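Local atomic coordinates of Cys-Gly metallodipeptidase DUG1 (Saccharomyces cerevisiae, PDB entry 4G1P), a protein that hydrolyses Cys-Gly as a zinc- or manganese-dependent dipeptidase of the M20A family and serves as the catalytic component of the glutathione-degrading complex. Residues N201-T206 / L408-D413; P209-G214 / T400-A405; S301-K306 / L310-R315. All blocks are in the same frame, centred on the assembly; numbering follows the deposited sequence.

Along the chain, the loop 201-206 comes first and is followed closely by 209-214, the start of strand 210-226. Next come 301-306 and 310-315, which meet at once in interaction 3 and close only a short turn at the start of helix 306-314. Helix 397-410 then returns: 400-405 closes interaction 2 and 408-413 closes interaction 1. The three contacts are nested without crossing, interaction 3 innermost and interaction 1 outermost. Interactions 1 and 2, with centres about 9 Å apart, fasten one helix to consecutive pieces of chain. Interaction 3, centred about 20 Å from interaction 1, touches it through Leu204, which packs on Leu310, Arg313 and Trp314.

Interaction 1: N201-T206 / L408-D413; sequences NYWLGT and LVYGVD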
ATOM      1  N   ASN A 201      -6.366   4.750 -27.734  1.00 19.99           N
ATOM      2  CA  ASN A 201      -6.989   3.530 -27.257  1.00 18.66           C
ATOM      3  C   ASN A 201      -6.521   2.377 -28.113  1.00 19.31           C
ATOM      4  O   ASN A 201      -5.482   2.480 -28.740  1.00 20.43           O
ATOM      5  CB  ASN A 201      -8.515   3.648 -27.228  1.00 23.89           C
ATOM      6  CG  ASN A 201      -9.123   3.764 -28.608  1.00 27.63           C
ATOM      7  OD1 ASN A 201      -8.629   4.509 -29.463  1.00 23.81           O
ATOM      8  ND2 ASN A 201     -10.197   3.011 -28.840  1.00 22.37           N
ATOM      9  N   TYR A 202      -7.279   1.284 -28.148  1.00 24.49           N
ATOM     10  CA  TYR A 202      -6.781   0.019 -28.699  1.00 21.68           C
ATOM     11  C   TYR A 202      -7.868  -0.689 -29.462  1.00 20.13           C
ATOM     12  O   TYR A 202      -9.045  -0.388 -29.280  1.00 21.76           O
ATOM     13  CB  TYR A 202      -6.301  -0.889 -27.557  1.00 22.89           C
ATOM     14  CG  TYR A 202      -5.763  -0.069 -26.423  1.00 25.54           C
ATOM     15  CD1 TYR A 202      -6.606   0.387 -25.409  1.00 24.70           C
ATOM     16  CD2 TYR A 202      -4.433   0.329 -26.405  1.00 20.32           C
ATOM     17  CE1 TYR A 202      -6.122   1.192 -24.390  1.00 27.29           C
ATOM     18  CE2 TYR A 202      -3.944   1.124 -25.392  1.00 22.83           C
ATOM     19  CZ  TYR A 202      -4.785   1.556 -24.386  1.00 26.00           C
ATOM     20  OH  TYR A 202      -4.294   2.359 -23.376  1.00 29.00           O
ATOM     21  N   TRP A 203      -7.467  -1.643 -30.298  1.00 21.01           N
ATOM     22  CA  TRP A 203      -8.409  -2.556 -30.926  1.00 17.97           C
ATOM     23  C   TRP A 203      -9.111  -3.281 -29.818  1.00 20.54           C
ATOM     24  O   TRP A 203      -8.572  -3.427 -28.724  1.00 21.68           O
ATOM     25  CB  TRP A 203      -7.688  -3.608 -31.762  1.00 18.32           C
ATOM     26  CG  TRP A 203      -6.993  -3.094 -32.955  1.00 17.72           C
ATOM     27  CD1 TRP A 203      -6.964  -1.806 -33.397  1.00 17.55           C
ATOM     28  CD2 TRP A 203      -6.216  -3.858 -33.884  1.00 19.32           C
ATOM     29  NE1 TRP A 203      -6.210  -1.717 -34.543  1.00 19.55           N
ATOM     30  CE2 TRP A 203      -5.738  -2.965 -34.862  1.00 19.70           C
ATOM     31  CE3 TRP A 203      -5.873  -5.208 -33.978  1.00 19.81           C
ATOM     32  CZ2 TRP A 203      -4.945  -3.380 -35.929  1.00 16.75           C
ATOM     33  CZ3 TRP A 203      -5.083  -5.617 -35.034  1.00 17.79           C
ATOM     34  CH2 TRP A 203      -4.631  -4.705 -35.997  1.00 18.72           C
ATOM     35  N   LEU A 204     -10.305  -3.759 -30.106  1.00 22.46           N
ATOM     36  CA  LEU A 204     -11.050  -4.564 -29.154  1.00 22.30           C
ATOM     37  C   LEU A 204     -10.283  -5.833 -28.767  1.00 21.86           C
ATOM     38  O   LEU A 204     -10.212  -6.215 -27.597  1.00 26.72           O
ATOM     39  CB  LEU A 204     -12.387  -4.942 -29.783  1.00 23.86           C
ATOM     40  CG  LEU A 204     -13.242  -5.919 -28.997  1.00 25.49           C
ATOM     41  CD1 LEU A 204     -13.636  -5.257 -27.705  1.00 24.34           C
ATOM     42  CD2 LEU A 204     -14.456  -6.287 -29.837  1.00 31.15           C
ATOM     43  N   GLY A 205      -9.720  -6.487 -29.770  1.00 18.63           N
ATOM     44  CA  GLY A 205      -9.070  -7.764 -29.582  1.00 19.55           C
ATOM     45  C   GLY A 205      -7.696  -7.642 -30.179  1.00 20.96           C
ATOM     46  O   GLY A 205      -7.117  -6.553 -30.166  1.00 20.78           O
ATOM     47  N   THR A 206      -7.178  -8.734 -30.725  1.00 18.25           N
ATOM     48  CA  THR A 206      -5.816  -8.717 -31.229  1.00 20.97           C
ATOM     49  C   THR A 206      -5.679  -8.970 -32.729  1.00 24.01           C
ATOM     50  O   THR A 206      -4.574  -8.945 -33.254  1.00 24.85           O
ATOM     51  CB  THR A 206      -4.962  -9.748 -30.503  1.00 22.67           C
ATOM     52  OG1 THR A 206      -5.414 -11.060 -30.851  1.00 26.27           O
ATOM     53  CG2 THR A 206      -5.049  -9.551 -28.989  1.00 19.62           C
ATOM     54  N   LEU A 408      -7.504  -0.049 -46.620  1.00 20.17           N
ATOM     55  CA  LEU A 408      -6.334  -0.009 -47.475  1.00 20.62           C
ATOM     56  C   LEU A 408      -5.139  -0.721 -46.869  1.00 26.69           C
ATOM     57  O   LEU A 408      -4.458  -1.465 -47.562  1.00 34.19           O
ATOM     58  CB  LEU A 408      -5.957   1.439 -47.755  1.00 23.21           C
ATOM     59  CG  LEU A 408      -4.696   1.633 -48.579  1.00 22.65           C
ATOM     60  CD1 LEU A 408      -4.896   0.990 -49.946  1.00 23.34           C
ATOM     61  CD2 LEU A 408      -4.398   3.119 -48.706  1.00 19.23           C
ATOM     62  N   VAL A 409      -4.888  -0.495 -45.580  1.00 24.11           N
ATOM     63  CA  VAL A 409      -3.689  -1.007 -44.927  1.00 20.36           C
ATOM     64  C   VAL A 409      -3.869  -2.435 -44.436  1.00 23.42           C
ATOM     65  O   VAL A 409      -3.016  -3.290 -44.662  1.00 27.15           O
ATOM     66  CB  VAL A 409      -3.270  -0.120 -43.727  1.00 22.23           C
ATOM     67  CG1 VAL A 409      -2.072  -0.712 -43.002  1.00 20.21           C
ATOM     68  CG2 VAL A 409      -2.978   1.304 -44.178  1.00 21.33           C
ATOM     69  N   TYR A 410      -4.974  -2.700 -43.755  1.00 24.64           N
ATOM     70  CA  TYR A 410      -5.182  -4.026 -43.178  1.00 23.20           C
ATOM     71  C   TYR A 410      -6.057  -4.964 -44.015  1.00 25.96           C
ATOM     72  O   TYR A 410      -6.349  -6.081 -43.590  1.00 32.21           O
ATOM     73  CB  TYR A 410      -5.762  -3.913 -41.773  1.00 25.64           C
ATOM     74  CG  TYR A 410      -4.847  -3.283 -40.758  1.00 23.10           C
ATOM     75  CD1 TYR A 410      -3.815  -4.009 -40.183  1.00 19.08           C
ATOM     76  CD2 TYR A 410      -5.039  -1.963 -40.346  1.00 21.76           C
ATOM     77  CE1 TYR A 410      -2.993  -3.437 -39.230  1.00 21.85           C
ATOM     78  CE2 TYR A 410      -4.220  -1.378 -39.403  1.00 17.43           C
ATOM     79  CZ  TYR A 410      -3.198  -2.118 -38.843  1.00 22.62           C
ATOM     80  OH  TYR A 410      -2.380  -1.539 -37.895  1.00 21.75           O
ATOM     81  N   GLY A 411      -6.484  -4.516 -45.191  1.00 31.76           N
ATOM     82  CA  GLY A 411      -7.207  -5.376 -46.113  1.00 28.30           C
ATOM     83  C   GLY A 411      -8.582  -5.848 -45.673  1.00 33.77           C
ATOM     84  O   GLY A 411      -9.170  -6.712 -46.324  1.00 37.85           O
ATOM     85  N   VAL A 412      -9.091  -5.310 -44.566  1.00 30.55           N
ATOM     86  CA  VAL A 412     -10.468  -5.565 -44.138  1.00 30.03           C
ATOM     87  C   VAL A 412     -11.046  -4.253 -43.675  1.00 32.15           C
ATOM     88  O   VAL A 412     -10.309  -3.308 -43.428  1.00 34.42           O
ATOM     89  CB  VAL A 412     -10.560  -6.555 -42.960  1.00 31.84           C
ATOM     90  CG1 VAL A 412     -10.205  -7.956 -43.400  1.00 37.60           C
ATOM     91  CG2 VAL A 412      -9.654  -6.110 -41.817  1.00 33.76           C
ATOM     92  N   ASP A 413     -12.363  -4.177 -43.566  1.00 35.21           N
ATOM     93  CA  ASP A 413     -12.978  -2.986 -42.998  1.00 32.87           C
ATOM     94  C   ASP A 413     -12.988  -3.133 -41.481  1.00 31.79           C
ATOM     95  O   ASP A 413     -13.207  -4.222 -40.956  1.00 35.79           O
ATOM     96  CB  ASP A 413     -14.387  -2.757 -43.559  1.00 31.21           C
ATOM     97  CG  ASP A 413     -14.380  -2.398 -45.048  1.00 41.00           C
ATOM     98  OD1 ASP A 413     -13.849  -1.321 -45.409  1.00 38.36           O
ATOM     99  OD2 ASP A 413     -14.918  -3.186 -45.860  1.00 47.19           O
TER
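Trp203 and Tyr410 meet as a T-shaped aromatic pair, with the six-membered ring of the indole pointing its edge at a face of the phenol. The evidence is a centroid separation of 5.3 Å and planes inclined at 81°. At the indole edge, Trp203 CZ2 approaches Tyr410 CZ at 3.6 Å, while Trp203 CH2 lies 3.8 Å from Tyr410 CE1. The two side chains come from opposite directions and bridge a wide backbone gap, since the CA atoms of Trp203 and Tyr410 are 12.8 Å apart. For Trp203, a CG anti to the carbonyl carbon (chi1 -67°) sends the ring across that gap. Further out, Pro209 packs on Trp203, whose backbone is hydrogen-bonded to Gly443. Tyr410 stands at the C-terminal end of helix 397-410, and Gly411 breaks the helical course with a positive phi of 66°. Asn460 touches Trp203 and Thr467 touches Tyr410, so helix 458-477 borders both side chains. Trp203 follows the zinc ligand Asp200 by three residues, in the loop after strand 195-198, yet its side chain is still about 13 Å from a zinc ion. The arrangement is thus an edge-to-face aromatic pair within the alpha/beta scaffold of an M20 metallopeptidase, joining a loop that leaves the metal site to a helix end.

Interaction 2: P209-G214 / T400-A405; sequences PVLTYG and TAAKKA
Beside Leu211, the strand residue that meets Ala402 and Lys403, Thr212 OG1 is held by two groups: Asn201 ND2 donates to Thr212 OG1 over 2.9 Å, and Thr417 OG1 adds a weak hydrogen bond. The contact with the helix is apolar by comparison and buries 103 Å² in all. Leu211 carries the strand's side of it, its CD1 lying 3.6 Å from Ala402 CB. The second branch reaches the same methyl less closely, with Leu211 CD2 at 4.0 Å from Ala402 CB. Leu211 CD1 also rests against the helix backbone, 3.5 Å from Lys403 N, and it comes within 4.2 Å of Lys403 CB. With CG anti to the carbonyl carbon (chi1 -61°) and CD1 anti to CA (chi2 178°), CD1 is carried out to the helix; the small alanine side chain is consistent with the close approach, the CA atoms of Leu211 and Lys403 being 7.5 Å apart. Lys403 takes part through its backbone N and CB, since its extended chain leads the amine away. Leu211 is tied by backbone hydrogen bonds to Asp415 and Thr417 of the parallel strand 415-419 and also packs on Phe399. Helix 397-410 therefore lies against strand 210-226, while helix 458-477 touches it through Ala401, Lys404 and Ala405.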
ATOM      1  N   PRO A 209      -8.574  -4.623 -36.765  1.00 21.85           N
ATOM      2  CA  PRO A 209      -8.589  -3.186 -36.479  1.00 20.05           C
ATOM      3  C   PRO A 209      -9.997  -2.665 -36.256  1.00 21.90           C
ATOM      4  O   PRO A 209     -10.960  -3.274 -36.714  1.00 23.57           O
ATOM      5  CB  PRO A 209      -7.980  -2.564 -37.741  1.00 19.63           C
ATOM      6  CG  PRO A 209      -8.136  -3.602 -38.796  1.00 19.40           C
ATOM      7  CD  PRO A 209      -8.043  -4.918 -38.103  1.00 18.95           C
ATOM      8  N   VAL A 210     -10.113  -1.557 -35.537  1.00 19.25           N
ATOM      9  CA  VAL A 210     -11.414  -0.989 -35.208  1.00 22.38           C
ATOM     10  C   VAL A 210     -11.369   0.521 -35.362  1.00 21.06           C
ATOM     11  O   VAL A 210     -10.302   1.127 -35.396  1.00 21.36           O
ATOM     12  CB  VAL A 210     -11.871  -1.321 -33.737  1.00 19.21           C
ATOM     13  CG1 VAL A 210     -11.701  -2.788 -33.426  1.00 18.66           C
ATOM     14  CG2 VAL A 210     -11.102  -0.500 -32.734  1.00 18.01           C
ATOM     15  N   LEU A 211     -12.535   1.130 -35.465  1.00 20.13           N
ATOM     16  CA  LEU A 211     -12.622   2.565 -35.282  1.00 20.13           C
ATOM     17  C   LEU A 211     -13.586   2.791 -34.123  1.00 22.78           C
ATOM     18  O   LEU A 211     -14.586   2.072 -33.966  1.00 20.76           O
ATOM     19  CB  LEU A 211     -13.073   3.266 -36.564  1.00 22.57           C
ATOM     20  CG  LEU A 211     -12.123   3.065 -37.749  1.00 20.99           C
ATOM     21  CD1 LEU A 211     -12.666   3.753 -38.967  1.00 22.19           C
ATOM     22  CD2 LEU A 211     -10.726   3.585 -37.430  1.00 20.10           C
ATOM     23  N   THR A 212     -13.261   3.765 -33.287  1.00 18.22           N
ATOM     24  CA  THR A 212     -13.946   3.886 -32.029  1.00 17.63           C
ATOM     25  C   THR A 212     -14.824   5.107 -32.016  1.00 20.33           C
ATOM     26  O   THR A 212     -14.363   6.212 -32.274  1.00 23.25           O
ATOM     27  CB  THR A 212     -12.951   3.876 -30.867  1.00 19.92           C
ATOM     28  OG1 THR A 212     -12.311   2.595 -30.830  1.00 20.30           O
ATOM     29  CG2 THR A 212     -13.662   4.114 -29.536  1.00 21.43           C
ATOM     30  N   TYR A 213     -16.105   4.900 -31.728  1.00 22.30           N
ATOM     31  CA  TYR A 213     -17.064   5.997 -31.742  1.00 22.89           C
ATOM     32  C   TYR A 213     -17.644   6.348 -30.363  1.00 25.38           C
ATOM     33  O   TYR A 213     -18.507   7.229 -30.259  1.00 26.05           O
ATOM     34  CB  TYR A 213     -18.185   5.720 -32.758  1.00 24.40           C
ATOM     35  CG  TYR A 213     -19.079   4.538 -32.425  1.00 24.44           C
ATOM     36  CD1 TYR A 213     -18.766   3.258 -32.862  1.00 23.40           C
ATOM     37  CD2 TYR A 213     -20.239   4.708 -31.688  1.00 21.16           C
ATOM     38  CE1 TYR A 213     -19.572   2.191 -32.566  1.00 23.68           C
ATOM     39  CE2 TYR A 213     -21.046   3.648 -31.383  1.00 20.42           C
ATOM     40  CZ  TYR A 213     -20.717   2.393 -31.824  1.00 23.62           C
ATOM     41  OH  TYR A 213     -21.540   1.332 -31.519  1.00 25.84           O
ATOM     42  N   GLY A 214     -17.167   5.677 -29.311  1.00 25.92           N
ATOM     43  CA  GLY A 214     -17.674   5.913 -27.962  1.00 25.14           C
ATOM     44  C   GLY A 214     -16.740   5.616 -26.795  1.00 24.88           C
ATOM     45  O   GLY A 214     -16.035   4.607 -26.783  1.00 29.16           O
ATOM     46  N   THR A 400     -15.457   7.720 -42.342  1.00 20.69           N
ATOM     47  CA  THR A 400     -15.408   7.221 -43.703  1.00 21.42           C
ATOM     48  C   THR A 400     -13.982   7.239 -44.211  1.00 17.33           C
ATOM     49  O   THR A 400     -13.467   6.234 -44.697  1.00 15.93           O
ATOM     50  CB  THR A 400     -16.276   8.067 -44.619  1.00 26.09           C
ATOM     51  OG1 THR A 400     -17.600   8.133 -44.075  1.00 27.54           O
ATOM     52  CG2 THR A 400     -16.316   7.462 -45.996  1.00 22.44           C
ATOM     53  N   ALA A 401     -13.342   8.392 -44.076  1.00 18.26           N
ATOM     54  CA  ALA A 401     -11.929   8.531 -44.413  1.00 19.61           C
ATOM     55  C   ALA A 401     -11.084   7.477 -43.689  1.00 20.22           C
ATOM     56  O   ALA A 401     -10.266   6.792 -44.313  1.00 17.42           O
ATOM     57  CB  ALA A 401     -11.435   9.935 -44.084  1.00 18.39           C
ATOM     58  N   ALA A 402     -11.302   7.346 -42.379  1.00 19.58           N
ATOM     59  CA  ALA A 402     -10.536   6.406 -41.563  1.00 19.30           C
ATOM     60  C   ALA A 402     -10.852   4.977 -41.953  1.00 19.13           C
ATOM     61  O   ALA A 402      -9.965   4.126 -41.959  1.00 20.90           O
ATOM     62  CB  ALA A 402     -10.791   6.625 -40.069  1.00 17.33           C
ATOM     63  N   LYS A 403     -12.112   4.714 -42.286  1.00 19.37           N
ATOM     64  CA  LYS A 403     -12.514   3.369 -42.697  1.00 23.24           C
ATOM     65  C   LYS A 403     -11.773   2.935 -43.961  1.00 21.11           C
ATOM     66  O   LYS A 403     -11.214   1.841 -44.011  1.00 21.52           O
ATOM     67  CB  LYS A 403     -14.028   3.282 -42.903  1.00 24.35           C
ATOM     68  CG  LYS A 403     -14.506   1.922 -43.325  1.00 25.35           C
ATOM     69  CD  LYS A 403     -15.970   1.937 -43.724  1.00 31.72           C
ATOM     70  CE  LYS A 403     -16.436   0.523 -44.072  1.00 44.51           C
ATOM     71  NZ  LYS A 403     -17.709   0.490 -44.852  1.00 42.76           N
ATOM     72  N   LYS A 404     -11.757   3.797 -44.977  1.00 21.53           N
ATOM     73  CA  LYS A 404     -11.046   3.478 -46.221  1.00 24.34           C
ATOM     74  C   LYS A 404      -9.543   3.326 -45.972  1.00 23.52           C
ATOM     75  O   LYS A 404      -8.894   2.436 -46.526  1.00 23.81           O
ATOM     76  CB  LYS A 404     -11.298   4.529 -47.309  1.00 23.37           C
ATOM     77  CG  LYS A 404     -12.770   4.787 -47.600  1.00 32.16           C
ATOM     78  CD  LYS A 404     -12.958   5.810 -48.727  1.00 40.63           C
ATOM     79  CE  LYS A 404     -14.431   6.224 -48.863  1.00 45.66           C
ATOM     80  NZ  LYS A 404     -14.675   7.145 -50.016  1.00 43.83           N
ATOM     81  N   ALA A 405      -8.996   4.190 -45.128  1.00 21.56           N
ATOM     82  CA  ALA A 405      -7.598   4.075 -44.727  1.00 20.54           C
ATOM     83  C   ALA A 405      -7.306   2.710 -44.091  1.00 18.25           C
ATOM     84  O   ALA A 405      -6.382   2.022 -44.491  1.00 18.77           O
ATOM     85  CB  ALA A 405      -7.233   5.197 -43.795  1.00 20.60           C
TER

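Interaction 3: S301-K306 / L310-R315; sequences SLYDKK and LMHRWR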
ATOM      1  N   SER A 301     -13.983 -14.197 -16.548  1.00 23.31           N
ATOM      2  CA  SER A 301     -14.971 -13.288 -17.094  1.00 23.54           C
ATOM      3  C   SER A 301     -16.227 -13.316 -16.256  1.00 23.53           C
ATOM      4  O   SER A 301     -16.490 -14.286 -15.573  1.00 28.14           O
ATOM      5  CB  SER A 301     -15.341 -13.708 -18.507  1.00 26.78           C
ATOM      6  OG  SER A 301     -16.470 -12.972 -18.943  1.00 32.73           O
ATOM      7  N   LEU A 302     -17.016 -12.260 -16.334  1.00 23.28           N
ATOM      8  CA  LEU A 302     -18.303 -12.226 -15.664  1.00 24.33           C
ATOM      9  C   LEU A 302     -19.459 -12.590 -16.597  1.00 26.27           C
ATOM     10  O   LEU A 302     -20.597 -12.653 -16.161  1.00 27.02           O
ATOM     11  CB  LEU A 302     -18.544 -10.829 -15.088  1.00 26.64           C
ATOM     12  CG  LEU A 302     -17.553 -10.290 -14.052  1.00 24.39           C
ATOM     13  CD1 LEU A 302     -17.863  -8.826 -13.748  1.00 23.44           C
ATOM     14  CD2 LEU A 302     -17.583 -11.127 -12.770  1.00 21.27           C
ATOM     15  N   TYR A 303     -19.162 -12.795 -17.882  1.00 33.19           N
ATOM     16  CA  TYR A 303     -20.169 -13.064 -18.917  1.00 31.65           C
ATOM     17  C   TYR A 303     -19.593 -13.916 -20.035  1.00 34.86           C
ATOM     18  O   TYR A 303     -18.438 -13.754 -20.403  1.00 35.28           O
ATOM     19  CB  TYR A 303     -20.655 -11.771 -19.562  1.00 27.77           C
ATOM     20  CG  TYR A 303     -21.275 -10.799 -18.613  1.00 28.37           C
ATOM     21  CD1 TYR A 303     -22.560 -10.987 -18.133  1.00 31.57           C
ATOM     22  CD2 TYR A 303     -20.583  -9.675 -18.204  1.00 30.34           C
ATOM     23  CE1 TYR A 303     -23.137 -10.079 -17.256  1.00 31.47           C
ATOM     24  CE2 TYR A 303     -21.144  -8.768 -17.328  1.00 31.91           C
ATOM     25  CZ  TYR A 303     -22.417  -8.978 -16.855  1.00 30.93           C
ATOM     26  OH  TYR A 303     -22.960  -8.070 -15.988  1.00 32.88           O
ATOM     27  N   ASP A 304     -20.411 -14.793 -20.604  1.00 37.90           N
ATOM     28  CA  ASP A 304     -19.969 -15.630 -21.715  1.00 38.19           C
ATOM     29  C   ASP A 304     -20.455 -15.143 -23.078  1.00 37.09           C
ATOM     30  O   ASP A 304     -19.784 -15.327 -24.092  1.00 40.49           O
ATOM     31  CB  ASP A 304     -20.418 -17.064 -21.489  1.00 43.21           C
ATOM     32  CG  ASP A 304     -19.751 -17.688 -20.289  1.00 55.46           C
ATOM     33  OD1 ASP A 304     -18.623 -17.257 -19.959  1.00 51.93           O
ATOM     34  OD2 ASP A 304     -20.351 -18.604 -19.680  1.00 61.04           O
ATOM     35  N   LYS A 305     -21.627 -14.526 -23.097  1.00 36.30           N
ATOM     36  CA  LYS A 305     -22.212 -14.065 -24.347  1.00 38.48           C
ATOM     37  C   LYS A 305     -21.498 -12.831 -24.884  1.00 33.33           C
ATOM     38  O   LYS A 305     -21.282 -11.866 -24.152  1.00 32.07           O
ATOM     39  CB  LYS A 305     -23.708 -13.774 -24.173  1.00 43.27           C
ATOM     40  CG  LYS A 305     -24.619 -14.991 -24.307  1.00 47.33           C
ATOM     41  CD  LYS A 305     -26.077 -14.562 -24.515  1.00 51.97           C
ATOM     42  CE  LYS A 305     -26.234 -13.689 -25.769  1.00 51.84           C
ATOM     43  NZ  LYS A 305     -27.632 -13.171 -25.958  1.00 55.59           N
ATOM     44  N   LYS A 306     -21.159 -12.876 -26.169  1.00 31.29           N
ATOM     45  CA  LYS A 306     -20.425 -11.807 -26.832  1.00 29.77           C
ATOM     46  C   LYS A 306     -21.118 -10.482 -26.617  1.00 30.50           C
ATOM     47  O   LYS A 306     -20.486  -9.491 -26.258  1.00 29.33           O
ATOM     48  CB  LYS A 306     -20.301 -12.090 -28.333  1.00 32.60           C
ATOM     49  CG  LYS A 306     -19.742 -10.923 -29.147  1.00 36.45           C
ATOM     50  CD  LYS A 306     -19.739 -11.204 -30.655  1.00 41.36           C
ATOM     51  CE  LYS A 306     -20.945 -10.570 -31.358  1.00 40.80           C
ATOM     52  NZ  LYS A 306     -21.092 -11.035 -32.760  1.00 38.27           N
ATOM     53  N   LEU A 310     -19.554  -7.321 -24.544  1.00 26.69           N
ATOM     54  CA  LEU A 310     -19.390  -6.052 -25.227  1.00 24.72           C
ATOM     55  C   LEU A 310     -20.192  -4.954 -24.536  1.00 25.46           C
ATOM     56  O   LEU A 310     -19.676  -3.861 -24.289  1.00 23.95           O
ATOM     57  CB  LEU A 310     -19.720  -6.167 -26.718  1.00 24.69           C
ATOM     58  CG  LEU A 310     -18.860  -7.145 -27.534  1.00 28.01           C
ATOM     59  CD1 LEU A 310     -19.422  -7.332 -28.931  1.00 29.06           C
ATOM     60  CD2 LEU A 310     -17.398  -6.719 -27.605  1.00 24.25           C
ATOM     61  N   MET A 311     -21.436  -5.254 -24.190  1.00 22.91           N
ATOM     62  CA  MET A 311     -22.295  -4.233 -23.603  1.00 25.90           C
ATOM     63  C   MET A 311     -21.887  -3.836 -22.192  1.00 25.99           C
ATOM     64  O   MET A 311     -22.076  -2.686 -21.779  1.00 23.52           O
ATOM     65  CB  MET A 311     -23.762  -4.649 -23.658  1.00 31.62           C
ATOM     66  CG  MET A 311     -24.347  -4.550 -25.060  1.00 34.26           C
ATOM     67  SD  MET A 311     -26.132  -4.676 -25.038  1.00 51.10           S
ATOM     68  CE  MET A 311     -26.329  -6.187 -24.095  1.00 41.91           C
ATOM     69  N   HIS A 312     -21.308  -4.781 -21.464  1.00 24.43           N
ATOM     70  CA  HIS A 312     -20.816  -4.470 -20.138  1.00 25.44           C
ATOM     71  C   HIS A 312     -19.443  -3.788 -20.137  1.00 28.67           C
ATOM     72  O   HIS A 312     -19.093  -3.127 -19.160  1.00 26.29           O
ATOM     73  CB  HIS A 312     -20.882  -5.694 -19.219  1.00 29.62           C
ATOM     74  CG  HIS A 312     -22.256  -5.942 -18.681  1.00 31.44           C
ATOM     75  ND1 HIS A 312     -23.078  -6.940 -19.159  1.00 33.54           N
ATOM     76  CD2 HIS A 312     -22.974  -5.280 -17.743  1.00 28.22           C
ATOM     77  CE1 HIS A 312     -24.235  -6.895 -18.524  1.00 30.84           C
ATOM     78  NE2 HIS A 312     -24.198  -5.896 -17.661  1.00 26.80           N
ATOM     79  N   ARG A 313     -18.680  -3.922 -21.227  1.00 26.51           N
ATOM     80  CA  ARG A 313     -17.502  -3.070 -21.420  1.00 24.69           C
ATOM     81  C   ARG A 313     -17.868  -1.685 -21.926  1.00 22.77           C
ATOM     82  O   ARG A 313     -17.179  -0.725 -21.621  1.00 21.80           O
ATOM     83  CB  ARG A 313     -16.537  -3.644 -22.447  1.00 26.15           C
ATOM     84  CG  ARG A 313     -16.027  -5.012 -22.158  1.00 32.95           C
ATOM     85  CD  ARG A 313     -15.334  -5.549 -23.393  1.00 32.90           C
ATOM     86  NE  ARG A 313     -14.055  -4.889 -23.605  1.00 30.99           N
ATOM     87  CZ  ARG A 313     -12.915  -5.541 -23.765  1.00 30.93           C
ATOM     88  NH1 ARG A 313     -12.918  -6.862 -23.755  1.00 34.19           N
ATOM     89  NH2 ARG A 313     -11.782  -4.877 -23.948  1.00 36.24           N
ATOM     90  N   TRP A 314     -18.929  -1.582 -22.724  1.00 24.78           N
ATOM     91  CA  TRP A 314     -19.158  -0.353 -23.494  1.00 25.16           C
ATOM     92  C   TRP A 314     -20.251   0.591 -23.003  1.00 25.65           C
ATOM     93  O   TRP A 314     -20.092   1.807 -23.083  1.00 24.88           O
ATOM     94  CB  TRP A 314     -19.420  -0.671 -24.966  1.00 24.52           C
ATOM     95  CG  TRP A 314     -18.262  -1.279 -25.683  1.00 27.07           C
ATOM     96  CD1 TRP A 314     -16.976  -1.362 -25.241  1.00 24.03           C
ATOM     97  CD2 TRP A 314     -18.289  -1.911 -26.973  1.00 29.34           C
ATOM     98  NE1 TRP A 314     -16.204  -2.009 -26.170  1.00 23.96           N
ATOM     99  CE2 TRP A 314     -16.983  -2.353 -27.245  1.00 25.30           C
ATOM    100  CE3 TRP A 314     -19.296  -2.145 -27.923  1.00 29.02           C
ATOM    101  CZ2 TRP A 314     -16.647  -3.010 -28.434  1.00 25.62           C
ATOM    102  CZ3 TRP A 314     -18.966  -2.803 -29.097  1.00 24.49           C
ATOM    103  CH2 TRP A 314     -17.653  -3.228 -29.342  1.00 26.48           C
ATOM    104  N   ARG A 315     -21.372   0.052 -22.529  1.00 28.85           N
ATOM    105  CA  ARG A 315     -22.544   0.906 -22.341  1.00 30.36           C
ATOM    106  C   ARG A 315     -23.290   0.710 -21.033  1.00 27.71           C
ATOM    107  O   ARG A 315     -24.259   1.408 -20.778  1.00 26.94           O
ATOM    108  CB  ARG A 315     -23.505   0.795 -23.536  1.00 28.00           C
ATOM    109  CG  ARG A 315     -24.059  -0.598 -23.772  1.00 27.65           C
ATOM    110  CD  ARG A 315     -25.480  -0.708 -23.253  1.00 29.68           C
ATOM    111  NE  ARG A 315     -26.314   0.361 -23.779  1.00 28.33           N
ATOM    112  CZ  ARG A 315     -27.233   1.007 -23.070  1.00 34.59           C
ATOM    113  NH1 ARG A 315     -27.442   0.678 -21.804  1.00 30.08           N
ATOM    114  NH2 ARG A 315     -27.949   1.983 -23.625  1.00 33.00           N
TER
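This is a local contact between a loop and the helix it enters, built on an offset stack of Tyr303 and His312 together with the first turn of helix 306-314. The two rings are nearly parallel, their planes 7° apart and their centroids separated by 4.0 Å. The offset places the hydroxyl end of Tyr303 over the imidazole, whereas His312 ND1 projects onto the rim of the phenol. The side chains themselves cross at about a right angle; in Tyr303 CG lies anti to the carbonyl carbon (chi1 -59°), which turns the phenol toward the helix and onto His312. His312 ND1 is hydrogen-bonded to Asp308 O one turn earlier, which would fix the rotation of the imidazole. Within the loop, Ser301 OG donates to Tyr303 O at 2.6 Å. After the N-cap residue Lys305, the first turn is closed by Leu310 N donating to Lys306 O at 2.9 Å, with a nearly straight N-H...O angle of 161°. Alongside this bond, Lys306 CG lies 3.6 Å from Leu310 CD1, an aliphatic contact made low on the lysine, whose NZ is hydrogen-bonded to Ile285 O. Tyr303 and His312 both pack on Gly239 of the second subunit, and Leu302 makes backbone hydrogen bonds to that subunit. Helix 306-314 thus sits at the dimer interface, with helix 289-296 touching Arg313 and strand 415-419 meeting Trp314.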